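Local coordinates for protein ribose-phosphate pyrophosphokinase (Mycobacterium smegmatis, PDB 5MP7) that probably transfers the pyrophosphoryl group of ATP to the 1-hydroxyl of ribose 5-phosphate, giving the central metabolite PRPP and AMP, at residues P70-L75 with Y100-Q105; V63-P68 with L75-I80; M172-P177 with D190-V195; A168-V173 with G223-L228. One frame throughout, in Å; residues are numbered along the deposited sequence.

Contact 1 of 4, residues P70-L75 with Y100-Q105; sequences PLNQWL and YPYARQ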
loop_
_atom_site.group_PDB
_atom_site.type_symbol
_atom_site.label_atom_id
_atom_site.label_comp_id
_atom_site.label_asym_id
_atom_site.label_seq_id
_atom_site.Cartn_x
_atom_site.Cartn_y
_atom_site.Cartn_z
ATOM N N PRO A 70 -0.644 36.738 31.494
ATOM C CA PRO A 70 -0.988 37.428 30.232
ATOM C C PRO A 70 -2.259 38.310 30.331
ATOM O O PRO A 70 -3.369 37.820 30.610
ATOM C CB PRO A 70 -1.256 36.262 29.280
ATOM C CG PRO A 70 -1.786 35.165 30.159
ATOM C CD PRO A 70 -1.150 35.349 31.522
ATOM N N LEU A 71 -2.104 39.588 30.055
ATOM C CA LEU A 71 -3.069 40.626 30.505
ATOM C C LEU A 71 -4.415 40.690 29.753
ATOM O O LEU A 71 -5.457 40.931 30.334
ATOM C CB LEU A 71 -2.329 41.963 30.458
ATOM C CG LEU A 71 -3.010 43.295 30.524
ATOM C CD1 LEU A 71 -2.066 44.303 31.166
ATOM C CD2 LEU A 71 -3.393 43.746 29.141
ATOM N N ASN A 72 -4.386 40.424 28.456
ATOM C CA ASN A 72 -5.571 40.524 27.619
ATOM C C ASN A 72 -6.655 39.491 27.937
ATOM O O ASN A 72 -7.848 39.779 27.825
ATOM C CB ASN A 72 -5.160 40.432 26.166
ATOM C CG ASN A 72 -4.194 41.532 25.797
ATOM O OD1 ASN A 72 -4.536 42.737 25.899
ATOM N ND2 ASN A 72 -2.974 41.152 25.396
ATOM N N GLN A 73 -6.216 38.300 28.321
ATOM C CA GLN A 73 -7.092 37.279 28.842
ATOM C C GLN A 73 -7.887 37.754 30.066
ATOM O O GLN A 73 -9.075 37.489 30.187
ATOM C CB GLN A 73 -6.253 36.081 29.236
ATOM C CG GLN A 73 -7.053 34.902 29.717
ATOM C CD GLN A 73 -6.155 33.846 30.338
ATOM O OE1 GLN A 73 -4.963 33.790 30.041
ATOM N NE2 GLN A 73 -6.732 32.994 31.192
ATOM N N TRP A 74 -7.230 38.464 30.972
ATOM C CA TRP A 74 -7.906 38.871 32.209
ATOM C C TRP A 74 -8.831 40.038 31.981
ATOM O O TRP A 74 -9.846 40.179 32.662
ATOM C CB TRP A 74 -6.923 39.188 33.328
ATOM C CG TRP A 74 -5.965 38.111 33.629
ATOM C CD1 TRP A 74 -4.623 38.224 33.601
ATOM C CD2 TRP A 74 -6.246 36.759 33.953
ATOM N NE1 TRP A 74 -4.035 37.026 33.886
ATOM C CE2 TRP A 74 -5.013 36.106 34.125
ATOM C CE3 TRP A 74 -7.417 36.033 34.126
ATOM C CZ2 TRP A 74 -4.904 34.759 34.477
ATOM C CZ3 TRP A 74 -7.313 34.672 34.462
ATOM C CH2 TRP A 74 -6.053 34.057 34.642
ATOM N N LEU A 75 -8.472 40.876 31.033
ATOM C CA LEU A 75 -9.335 41.979 30.611
ATOM C C LEU A 75 -10.621 41.466 29.959
ATOM O O LEU A 75 -11.712 41.940 30.292
ATOM C CB LEU A 75 -8.569 42.912 29.660
ATOM C CG LEU A 75 -9.367 44.098 29.158
ATOM C CD1 LEU A 75 -9.907 44.969 30.304
ATOM C CD2 LEU A 75 -8.466 44.887 28.211
ATOM N N TYR A 100 -4.542 49.414 36.245
ATOM C CA TYR A 100 -5.340 49.734 35.059
ATOM C C TYR A 100 -4.577 49.328 33.802
ATOM O O TYR A 100 -3.507 49.852 33.521
ATOM C CB TYR A 100 -5.659 51.212 35.057
ATOM C CG TYR A 100 -6.673 51.650 34.045
ATOM C CD1 TYR A 100 -6.318 51.871 32.712
ATOM C CD2 TYR A 100 -7.975 51.951 34.420
ATOM C CE1 TYR A 100 -7.235 52.346 31.783
ATOM C CE2 TYR A 100 -8.920 52.425 33.485
ATOM C CZ TYR A 100 -8.530 52.634 32.179
ATOM O OH TYR A 100 -9.404 53.092 31.243
ATOM N N PRO A 101 -5.085 48.360 33.066
ATOM C CA PRO A 101 -4.384 47.924 31.867
ATOM C C PRO A 101 -4.359 48.980 30.761
ATOM O O PRO A 101 -5.355 49.677 30.568
ATOM C CB PRO A 101 -5.210 46.712 31.387
ATOM C CG PRO A 101 -6.517 46.802 32.067
ATOM C CD PRO A 101 -6.449 47.828 33.142
ATOM N N TYR A 102 -3.220 49.039 30.059
ATOM C CA TYR A 102 -2.934 49.953 29.000
ATOM C C TYR A 102 -2.793 51.392 29.462
ATOM O O TYR A 102 -2.835 52.306 28.642
ATOM C CB TYR A 102 -3.973 49.825 27.867
ATOM C CG TYR A 102 -3.824 48.562 27.137
ATOM C CD1 TYR A 102 -2.881 48.444 26.162
ATOM C CD2 TYR A 102 -4.603 47.450 27.454
ATOM C CE1 TYR A 102 -2.725 47.270 25.461
ATOM C CE2 TYR A 102 -4.467 46.263 26.773
ATOM C CZ TYR A 102 -3.519 46.180 25.769
ATOM O OH TYR A 102 -3.287 44.994 25.140
ATOM N N ALA A 103 -2.621 51.618 30.754
ATOM C CA ALA A 103 -2.496 52.995 31.293
ATOM C C ALA A 103 -1.341 53.764 30.701
ATOM O O ALA A 103 -1.451 54.969 30.554
ATOM C CB ALA A 103 -2.403 52.989 32.803
ATOM N N ARG A 104 -0.254 53.075 30.336
ATOM C CA ARG A 104 0.871 53.742 29.710
ATOM C C ARG A 104 0.587 54.280 28.302
ATOM O O ARG A 104 1.187 55.273 27.892
ATOM C CB ARG A 104 2.097 52.853 29.718
ATOM C CG ARG A 104 2.737 52.793 31.100
ATOM C CD ARG A 104 3.830 51.742 31.170
ATOM N NE ARG A 104 3.297 50.408 30.896
ATOM C CZ ARG A 104 4.031 49.298 30.777
ATOM N NH1 ARG A 104 5.357 49.325 30.897
ATOM N NH2 ARG A 104 3.419 48.144 30.554
ATOM N N GLN A 105 -0.342 53.659 27.576
ATOM C CA GLN A 105 -0.785 54.170 26.271
ATOM C C GLN A 105 -1.974 55.140 26.419
ATOM O O GLN A 105 -3.085 54.830 26.035
ATOM C CB GLN A 105 -1.106 52.994 25.367
ATOM C CG GLN A 105 -1.315 53.366 23.902
ATOM C CD GLN A 105 -0.048 53.856 23.212
ATOM O OE1 GLN A 105 1.024 53.273 23.360
ATOM N NE2 GLN A 105 -0.161 54.947 22.474
#
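In both Asn-72 and Tyr-102, which meet at the ends of their side chains, CG stands anti to the carbonyl carbon, with chi1 -59° in the asparagine and -70° in the tyrosine. The bond between them runs from Tyr-102 OH to Asn-72 OD1 over 2.7 Å. The donor lies in the plane of the amide and uses a lone pair of OD1, while OD1 sits at the edge of the ring, close to the ring plane. Amide and ring planes are turned 32° apart.

Beside this polar pair runs an apolar seam. Leu-71 carries CG anti to its backbone N, and its two methyls divide the work: CD2 packs 3.6 Å from Tyr-102 CE2, approaching the ring obliquely, and CD1 lies 4.0 Å from Pro-101 CB. One helical turn on, Leu-75 repeats the division more loosely, its CD1 4.2 Å from Pro-101 CG and its CD2 near the tyrosine edge. The principle illustrated is that residues near the start of a helix can meet an irregular segment through one buried polar bond flanked by leucines.

The phenol oxygen has a second partner, the backbone N of Ile-48 of the second subunit, and Glu-47 of that subunit bonds the backbone N of Tyr-102 and forms a salt bridge with Arg-104. Two linked turns, type II from Tyr-100 and type I from Tyr-102, lead the chain to Arg-104 and Gln-105, both predicted to bind ATP. The arrangement thus belongs to a subunit interface beside the probable nucleotide site of a class I PRPP synthetase.

Contact 2 of 4, residues V63-P68 with L75-I80; sequences VLQSHP and LMEQLI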
loop_
_atom_site.group_PDB
_atom_site.type_symbol
_atom_site.label_atom_id
_atom_site.label_comp_id
_atom_site.label_asym_id
_atom_site.label_seq_id
_atom_site.Cartn_x
_atom_site.Cartn_y
_atom_site.Cartn_z
ATOM N N VAL A 63 -16.798 43.915 40.703
ATOM C CA VAL A 63 -16.126 42.881 39.921
ATOM C C VAL A 63 -14.652 43.164 39.983
ATOM O O VAL A 63 -14.196 44.070 39.361
ATOM C CB VAL A 63 -16.566 42.910 38.466
ATOM C CG1 VAL A 63 -15.955 41.752 37.712
ATOM C CG2 VAL A 63 -18.069 42.851 38.418
ATOM N N LEU A 64 -13.923 42.361 40.747
ATOM C CA LEU A 64 -12.535 42.584 41.034
ATOM C C LEU A 64 -11.662 41.738 40.132
ATOM O O LEU A 64 -11.728 40.536 40.160
ATOM C CB LEU A 64 -12.271 42.257 42.499
ATOM C CG LEU A 64 -10.830 42.200 43.028
ATOM C CD1 LEU A 64 -10.023 43.455 42.771
ATOM C CD2 LEU A 64 -10.915 41.952 44.531
ATOM N N GLN A 65 -10.838 42.380 39.328
ATOM C CA GLN A 65 -9.887 41.675 38.509
ATOM C C GLN A 65 -8.555 42.438 38.478
ATOM O O GLN A 65 -8.490 43.610 38.062
ATOM C CB GLN A 65 -10.443 41.507 37.079
ATOM C CG GLN A 65 -9.554 40.730 36.135
ATOM C CD GLN A 65 -9.597 39.216 36.391
ATOM O OE1 GLN A 65 -9.246 38.738 37.459
ATOM N NE2 GLN A 65 -10.018 38.462 35.386
ATOM N N SER A 66 -7.493 41.741 38.843
ATOM C CA SER A 66 -6.145 42.220 38.608
ATOM C C SER A 66 -5.667 41.775 37.203
ATOM O O SER A 66 -6.248 40.896 36.614
ATOM C CB SER A 66 -5.257 41.667 39.683
ATOM O OG SER A 66 -4.054 42.367 39.701
ATOM N N HIS A 67 -4.625 42.396 36.657
ATOM C CA HIS A 67 -4.248 42.206 35.253
ATOM C C HIS A 67 -2.770 41.949 35.096
ATOM O O HIS A 67 -2.055 42.713 34.433
ATOM C CB HIS A 67 -4.666 43.412 34.412
ATOM C CG HIS A 67 -6.137 43.533 34.268
ATOM N ND1 HIS A 67 -6.910 44.228 35.162
ATOM C CD2 HIS A 67 -6.986 43.009 33.362
ATOM C CE1 HIS A 67 -8.177 44.118 34.825
ATOM N NE2 HIS A 67 -8.250 43.391 33.727
ATOM N N PRO A 68 -2.281 40.861 35.694
ATOM C CA PRO A 68 -0.923 40.444 35.411
ATOM C C PRO A 68 -0.815 39.773 34.025
ATOM O O PRO A 68 -1.818 39.517 33.376
ATOM C CB PRO A 68 -0.671 39.428 36.500
ATOM C CG PRO A 68 -2.012 38.784 36.700
ATOM C CD PRO A 68 -2.963 39.944 36.612
ATOM N N LEU A 75 -8.472 40.876 31.033
ATOM C CA LEU A 75 -9.335 41.979 30.611
ATOM C C LEU A 75 -10.621 41.466 29.959
ATOM O O LEU A 75 -11.712 41.940 30.292
ATOM C CB LEU A 75 -8.569 42.912 29.660
ATOM C CG LEU A 75 -9.367 44.098 29.158
ATOM C CD1 LEU A 75 -9.907 44.969 30.304
ATOM C CD2 LEU A 75 -8.466 44.887 28.211
ATOM N N MET A 76 -10.503 40.487 29.056
ATOM C CA MET A 76 -11.702 39.825 28.487
ATOM C C MET A 76 -12.534 39.103 29.537
ATOM O O MET A 76 -13.730 39.186 29.488
ATOM C CB MET A 76 -11.349 38.831 27.411
ATOM C CG MET A 76 -10.853 39.490 26.130
ATOM S SD MET A 76 -11.978 40.676 25.356
ATOM C CE MET A 76 -13.539 39.782 25.418
ATOM N N GLU A 77 -11.906 38.463 30.525
ATOM C CA GLU A 77 -12.665 37.814 31.573
ATOM C C GLU A 77 -13.513 38.812 32.350
ATOM O O GLU A 77 -14.656 38.533 32.659
ATOM C CB GLU A 77 -11.747 37.001 32.509
ATOM C CG GLU A 77 -12.497 36.323 33.658
ATOM C CD GLU A 77 -11.666 35.280 34.433
ATOM O OE1 GLU A 77 -10.877 35.651 35.360
ATOM O OE2 GLU A 77 -11.839 34.062 34.142
ATOM N N GLN A 78 -12.940 39.962 32.688
ATOM C CA GLN A 78 -13.672 41.013 33.378
ATOM C C GLN A 78 -14.824 41.550 32.539
ATOM O O GLN A 78 -15.926 41.719 33.052
ATOM C CB GLN A 78 -12.723 42.141 33.774
ATOM C CG GLN A 78 -13.373 43.206 34.629
ATOM C CD GLN A 78 -12.364 44.054 35.355
ATOM O OE1 GLN A 78 -11.362 44.422 34.773
ATOM N NE2 GLN A 78 -12.585 44.313 36.633
ATOM N N LEU A 79 -14.590 41.801 31.251
ATOM C CA LEU A 79 -15.668 42.258 30.365
ATOM C C LEU A 79 -16.784 41.238 30.227
ATOM O O LEU A 79 -17.951 41.629 30.204
ATOM C CB LEU A 79 -15.156 42.588 28.960
ATOM C CG LEU A 79 -14.158 43.735 28.880
ATOM C CD1 LEU A 79 -13.525 43.764 27.508
ATOM C CD2 LEU A 79 -14.809 45.054 29.203
ATOM N N ILE A 80 -16.429 39.960 30.144
ATOM C CA ILE A 80 -17.421 38.874 30.051
ATOM C C ILE A 80 -18.278 38.780 31.333
ATOM O O ILE A 80 -19.477 38.655 31.249
ATOM C CB ILE A 80 -16.756 37.553 29.696
ATOM C CG1 ILE A 80 -16.376 37.585 28.232
ATOM C CG2 ILE A 80 -17.667 36.369 29.889
ATOM C CD1 ILE A 80 -15.263 36.603 27.884
#
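Gln-65 NE2 donates to Glu-77 OE1 over 2.9 Å, the firmer of the two side-chain bonds that tie the end of strand 60-64 to helix 71-87 within a beta-alpha-beta unit completed by strand 92-97. The N-H points fairly straight at its acceptor (156°) and reaches OE1 on the anti side of the carboxylate, whose plane is nearly that of the amide. A bend at chi2 (76°) turns CD of Gln-65 away from an extended course, whereas Glu-77 comes to the meeting extended, crossing the glutamine at about a right angle. The same NE2 also bonds Trp-74 O, and the other carboxylate oxygen of Glu-77 makes a salt bridge with Arg-18, so the buried pair is held from both ends.

Gln-78 runs past Gln-65 in the opposite direction. Its NE2 gives a weak bond to Val-63 O (3.2 Å) and a further one to Ile-96 O in the adjoining strand; one amide thereby reaches two neighbouring strands, a neat example of how a helix can be fixed over a parallel sheet.

Looser contacts surround these bonds. Gln-78 CD rests 3.6 Å from Gln-65 CB, while Val-63 CG1 approaches Gln-78 CG at 4.3 Å. His-67 presents its ring edge to the helix, with CE1 3.2 Å from Gln-78 OE1 and CD2 3.5 Å from Leu-75 N.

Contact 3 of 4, residues M172-P177 with D190-V195; sequences MVVVSP and DSLGGV
Val-174 CG2 meets two residues of segment 190-195: it lies 3.8 Å from Leu-192 CD1 and also 3.8 Å from Val-195 CG2. The leucine crosses it obliquely, the second valine at about a right angle. Val-195 further sets its CB 3.6 Å from Met-172 O, covering the strand backbone as well as its side chains. More loosely, Met-172 lays its terminal CE 4.3 Å from Leu-192 CB, so the apolar surface extends along the strand by alternate residues.

What positions the two partners is the end of helix 182-191. Leu-192 is the first residue to leave helical angles, and Gly-193 follows as the C-prime residue of a Schellman motif, its N bonded to Asp-190 O and Gly-194 N to Ala-189 O. Both glycines have positive phi; the turn brings Val-195 back beside the strand. The case illustrates how the turn that ends a helix can bring apolar residues to a sheet.

Strand 172-176, helix 182-191 and strand 197-202 form a beta-alpha-beta unit, and Val-174 also touches Ala-185 and Ala-189 of that helix, while Leu-192 reaches Thr-160 on helix 156-167.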
loop_
_atom_site.group_PDB
_atom_site.type_symbol
_atom_site.label_atom_id
_atom_site.label_comp_id
_atom_site.label_asym_id
_atom_site.label_seq_id
_atom_site.Cartn_x
_atom_site.Cartn_y
_atom_site.Cartn_z
ATOM N N MET A 172 16.733 62.556 54.280
ATOM C CA MET A 172 16.091 62.079 53.050
ATOM C C MET A 172 16.082 63.080 51.877
ATOM O O MET A 172 15.962 64.261 52.074
ATOM C CB MET A 172 14.658 61.633 53.365
ATOM C CG MET A 172 14.586 60.373 54.240
ATOM S SD MET A 172 12.896 59.739 54.493
ATOM C CE MET A 172 12.229 60.887 55.702
ATOM N N VAL A 173 16.203 62.559 50.663
ATOM C CA VAL A 173 15.856 63.301 49.475
ATOM C C VAL A 173 14.926 62.396 48.621
ATOM O O VAL A 173 15.153 61.180 48.493
ATOM C CB VAL A 173 17.125 63.805 48.718
ATOM C CG1 VAL A 173 17.932 62.661 48.140
ATOM C CG2 VAL A 173 16.772 64.752 47.580
ATOM N N VAL A 174 13.824 62.960 48.104
ATOM C CA VAL A 174 12.928 62.210 47.231
ATOM C C VAL A 174 13.460 62.374 45.831
ATOM O O VAL A 174 13.758 63.479 45.426
ATOM C CB VAL A 174 11.481 62.682 47.358
ATOM C CG1 VAL A 174 10.587 61.862 46.474
ATOM C CG2 VAL A 174 10.990 62.497 48.768
ATOM N N VAL A 175 13.602 61.281 45.096
ATOM C CA VAL A 175 14.163 61.311 43.733
ATOM C C VAL A 175 13.180 60.711 42.740
ATOM O O VAL A 175 12.676 59.600 42.936
ATOM C CB VAL A 175 15.465 60.526 43.650
ATOM C CG1 VAL A 175 16.086 60.656 42.275
ATOM C CG2 VAL A 175 16.433 61.018 44.708
ATOM N N SER A 176 12.923 61.428 41.662
ATOM C CA SER A 176 12.118 60.903 40.573
ATOM C C SER A 176 13.027 60.304 39.494
ATOM O O SER A 176 13.975 60.931 39.054
ATOM C CB SER A 176 11.276 62.006 39.969
ATOM O OG SER A 176 10.394 61.446 39.009
ATOM N N PRO A 177 12.749 59.081 39.057
ATOM C CA PRO A 177 13.639 58.425 38.086
ATOM C C PRO A 177 13.541 58.999 36.677
ATOM O O PRO A 177 14.359 58.650 35.825
ATOM C CB PRO A 177 13.203 56.962 38.114
ATOM C CG PRO A 177 11.844 56.970 38.725
ATOM C CD PRO A 177 11.612 58.248 39.443
ATOM N N ASP A 190 6.577 66.453 50.395
ATOM C CA ASP A 190 5.696 67.174 51.339
ATOM C C ASP A 190 5.198 66.244 52.469
ATOM O O ASP A 190 5.255 66.593 53.639
ATOM C CB ASP A 190 4.498 67.840 50.613
ATOM C CG ASP A 190 4.898 69.073 49.755
ATOM O OD1 ASP A 190 5.932 69.703 50.050
ATOM O OD2 ASP A 190 4.180 69.439 48.787
ATOM N N SER A 191 4.758 65.041 52.100
ATOM C CA SER A 191 4.295 64.007 53.057
ATOM C C SER A 191 5.385 63.551 54.028
ATOM O O SER A 191 5.078 63.154 55.143
ATOM C CB SER A 191 3.832 62.759 52.306
ATOM O OG SER A 191 4.971 62.149 51.705
ATOM N N LEU A 192 6.643 63.570 53.581
ATOM C CA LEU A 192 7.783 63.159 54.409
ATOM C C LEU A 192 8.402 64.284 55.253
ATOM O O LEU A 192 9.531 64.131 55.743
ATOM C CB LEU A 192 8.859 62.530 53.504
ATOM C CG LEU A 192 8.375 61.267 52.793
ATOM C CD1 LEU A 192 9.387 60.791 51.773
ATOM C CD2 LEU A 192 8.116 60.160 53.812
ATOM N N GLY A 193 7.697 65.413 55.390
ATOM C CA GLY A 193 8.153 66.550 56.201
ATOM C C GLY A 193 8.876 67.672 55.464
ATOM O O GLY A 193 9.677 68.388 56.060
ATOM N N GLY A 194 8.615 67.841 54.172
ATOM C CA GLY A 194 9.230 68.917 53.387
ATOM C C GLY A 194 10.710 68.728 53.082
ATOM O O GLY A 194 11.478 69.669 53.145
ATOM N N VAL A 195 11.089 67.520 52.702
ATOM C CA VAL A 195 12.463 67.222 52.383
ATOM C C VAL A 195 12.788 67.663 50.938
ATOM O O VAL A 195 11.882 67.910 50.149
ATOM C CB VAL A 195 12.763 65.715 52.629
ATOM C CG1 VAL A 195 12.261 65.293 54.012
ATOM C CG2 VAL A 195 12.172 64.807 51.545
#

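Contact 4 of 4, residues A168-V173 with G223-L228; sequences ADEDMV and GKTCIL
Thr-225 meets segment 168-173 first through CB, which lies 3.7 Å from Asp-171 O and 3.9 Å from Glu-170 CB. From there the side chain forks. OG1, anti to the carbonyl carbon (chi1 -60°), donates to Glu-170 OE1 over 3.0 Å, arriving from above the carboxylate plane; CG2 stands 4.1 Å from the same OE1. Glu-170 is bent at chi2 and crosses the threonine at about a right angle.

The backbone supplies the regular part. Thr-225 N bonds Asp-171 O, Val-173 N bonds Thr-225 O, and Ile-227 N bonds Val-173 O at 2.9 Å with a nearly straight N-H (171°). These are parallel strand bonds, in which one residue reaches two on its neighbour, and CA-H...O contacts from Met-172 and Cys-226 accompany them. On one face Met-172 SD lies 4.0 Å from Ile-227 CD1; on the other Val-173 CG1 touches Cys-226 SG at 3.7 Å. A salt bridge of Asp-171 with Lys-224 at the margin is modelled, but the carboxylate position is doubtful.

The pairing illustrates how distant parts of a chain join as adjacent strands. Strand 225-230 lies between 172-176 and 253-258 in the mixed sheet, and helix 237-248 packs on the face bearing Cys-226, through Leu-246.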
loop_
_atom_site.group_PDB
_atom_site.type_symbol
_atom_site.label_atom_id
_atom_site.label_comp_id
_atom_site.label_asym_id
_atom_site.label_seq_id
_atom_site.Cartn_x
_atom_site.Cartn_y
_atom_site.Cartn_z
ATOM N N ALA A 168 12.496 57.602 59.484
ATOM C CA ALA A 168 12.391 58.962 60.051
ATOM C C ALA A 168 13.756 59.527 60.496
ATOM O O ALA A 168 14.023 60.720 60.383
ATOM C CB ALA A 168 11.421 58.987 61.223
ATOM N N ASP A 169 14.616 58.644 61.003
ATOM C CA ASP A 169 15.940 59.021 61.524
ATOM C C ASP A 169 16.880 59.516 60.428
ATOM O O ASP A 169 17.848 60.207 60.719
ATOM C CB ASP A 169 16.610 57.822 62.242
ATOM C CG ASP A 169 15.720 57.179 63.320
ATOM O OD1 ASP A 169 14.789 57.854 63.818
ATOM O OD2 ASP A 169 15.946 55.995 63.640
ATOM N N GLU A 170 16.601 59.142 59.180
ATOM C CA GLU A 170 17.489 59.413 58.068
ATOM C C GLU A 170 17.342 60.830 57.521
ATOM O O GLU A 170 16.339 61.511 57.776
ATOM C CB GLU A 170 17.258 58.385 56.957
ATOM C CG GLU A 170 17.520 56.959 57.383
ATOM C CD GLU A 170 18.996 56.668 57.493
ATOM O OE1 GLU A 170 19.528 56.035 56.531
ATOM O OE2 GLU A 170 19.590 57.099 58.517
ATOM N N ASP A 171 18.362 61.235 56.764
ATOM C CA ASP A 171 18.419 62.508 56.057
ATOM C C ASP A 171 17.985 62.225 54.602
ATOM O O ASP A 171 18.764 61.696 53.806
ATOM C CB ASP A 171 19.857 63.047 56.141
ATOM C CG ASP A 171 20.008 64.477 55.630
ATOM O OD1 ASP A 171 19.346 65.314 56.249
ATOM O OD2 ASP A 171 20.798 64.776 54.695
ATOM N N MET A 172 16.733 62.556 54.280
ATOM C CA MET A 172 16.091 62.079 53.050
ATOM C C MET A 172 16.082 63.080 51.877
ATOM O O MET A 172 15.962 64.261 52.074
ATOM C CB MET A 172 14.658 61.633 53.365
ATOM C CG MET A 172 14.586 60.373 54.240
ATOM S SD MET A 172 12.896 59.739 54.493
ATOM C CE MET A 172 12.229 60.887 55.702
ATOM N N VAL A 173 16.203 62.559 50.663
ATOM C CA VAL A 173 15.856 63.301 49.475
ATOM C C VAL A 173 14.926 62.396 48.621
ATOM O O VAL A 173 15.153 61.180 48.493
ATOM C CB VAL A 173 17.125 63.805 48.718
ATOM C CG1 VAL A 173 17.932 62.661 48.140
ATOM C CG2 VAL A 173 16.772 64.752 47.580
ATOM N N GLY A 223 25.616 61.937 50.254
ATOM C CA GLY A 223 25.441 61.583 51.654
ATOM C C GLY A 223 24.011 61.419 52.141
ATOM O O GLY A 223 23.770 61.312 53.344
ATOM N N LYS A 224 23.042 61.387 51.237
ATOM C CA LYS A 224 21.632 61.362 51.648
ATOM C C LYS A 224 21.014 60.010 51.392
ATOM O O LYS A 224 21.497 59.254 50.543
ATOM C CB LYS A 224 20.833 62.417 50.884
ATOM C CG LYS A 224 21.381 63.838 50.976
ATOM C CD LYS A 224 20.578 64.656 51.931
ATOM C CE LYS A 224 20.943 66.102 51.949
ATOM N NZ LYS A 224 19.824 66.891 52.518
ATOM N N THR A 225 19.940 59.726 52.120
ATOM C CA THR A 225 19.119 58.529 51.893
ATOM C C THR A 225 18.084 58.848 50.840
ATOM O O THR A 225 17.156 59.601 51.097
ATOM C CB THR A 225 18.439 58.102 53.199
ATOM O OG1 THR A 225 19.459 57.808 54.162
ATOM C CG2 THR A 225 17.585 56.860 53.005
ATOM N N CYS A 226 18.241 58.278 49.652
ATOM C CA CYS A 226 17.348 58.548 48.522
ATOM C C CYS A 226 16.108 57.661 48.506
ATOM O O CYS A 226 16.239 56.467 48.546
ATOM C CB CYS A 226 18.082 58.321 47.225
ATOM S SG CYS A 226 19.422 59.499 47.055
ATOM N N ILE A 227 14.928 58.273 48.392
ATOM C CA ILE A 227 13.686 57.582 48.167
ATOM C C ILE A 227 13.362 57.709 46.676
ATOM O O ILE A 227 12.888 58.751 46.232
ATOM C CB ILE A 227 12.525 58.210 48.962
ATOM C CG1 ILE A 227 12.921 58.562 50.400
ATOM C CG2 ILE A 227 11.324 57.291 48.962
ATOM C CD1 ILE A 227 13.366 57.410 51.269
ATOM N N LEU A 228 13.627 56.652 45.917
ATOM C CA LEU A 228 13.346 56.600 44.495
ATOM C C LEU A 228 11.917 56.159 44.305
ATOM O O LEU A 228 11.550 55.040 44.651
ATOM C CB LEU A 228 14.239 55.576 43.848
ATOM C CG LEU A 228 14.641 55.583 42.396
ATOM C CD1 LEU A 228 14.781 56.975 41.840
ATOM C CD2 LEU A 228 15.937 54.800 42.279
#

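How the contacts relate
The four contacts fall into two pairs on opposite sides of the chain's centre, contacts 1 and 3 being about 31 Å apart between centres. Contacts 1 and 2, about 9 Å apart between centres, both use helix 71-87, share Leu-75 and interleave along the sequence within the N-terminal domain; both also touch the second subunit. Contacts 3 and 4 follow later, about 8 Å apart between centres, with strand 172-176 in common, and join through the mixed sheet, where Val-175 N probably bonds Ile-227 O. Neither of this second pair touches another chain of the assembly. One pair therefore links the fold to the hexamer, whereas the other joins strands and a helix end within one subunit.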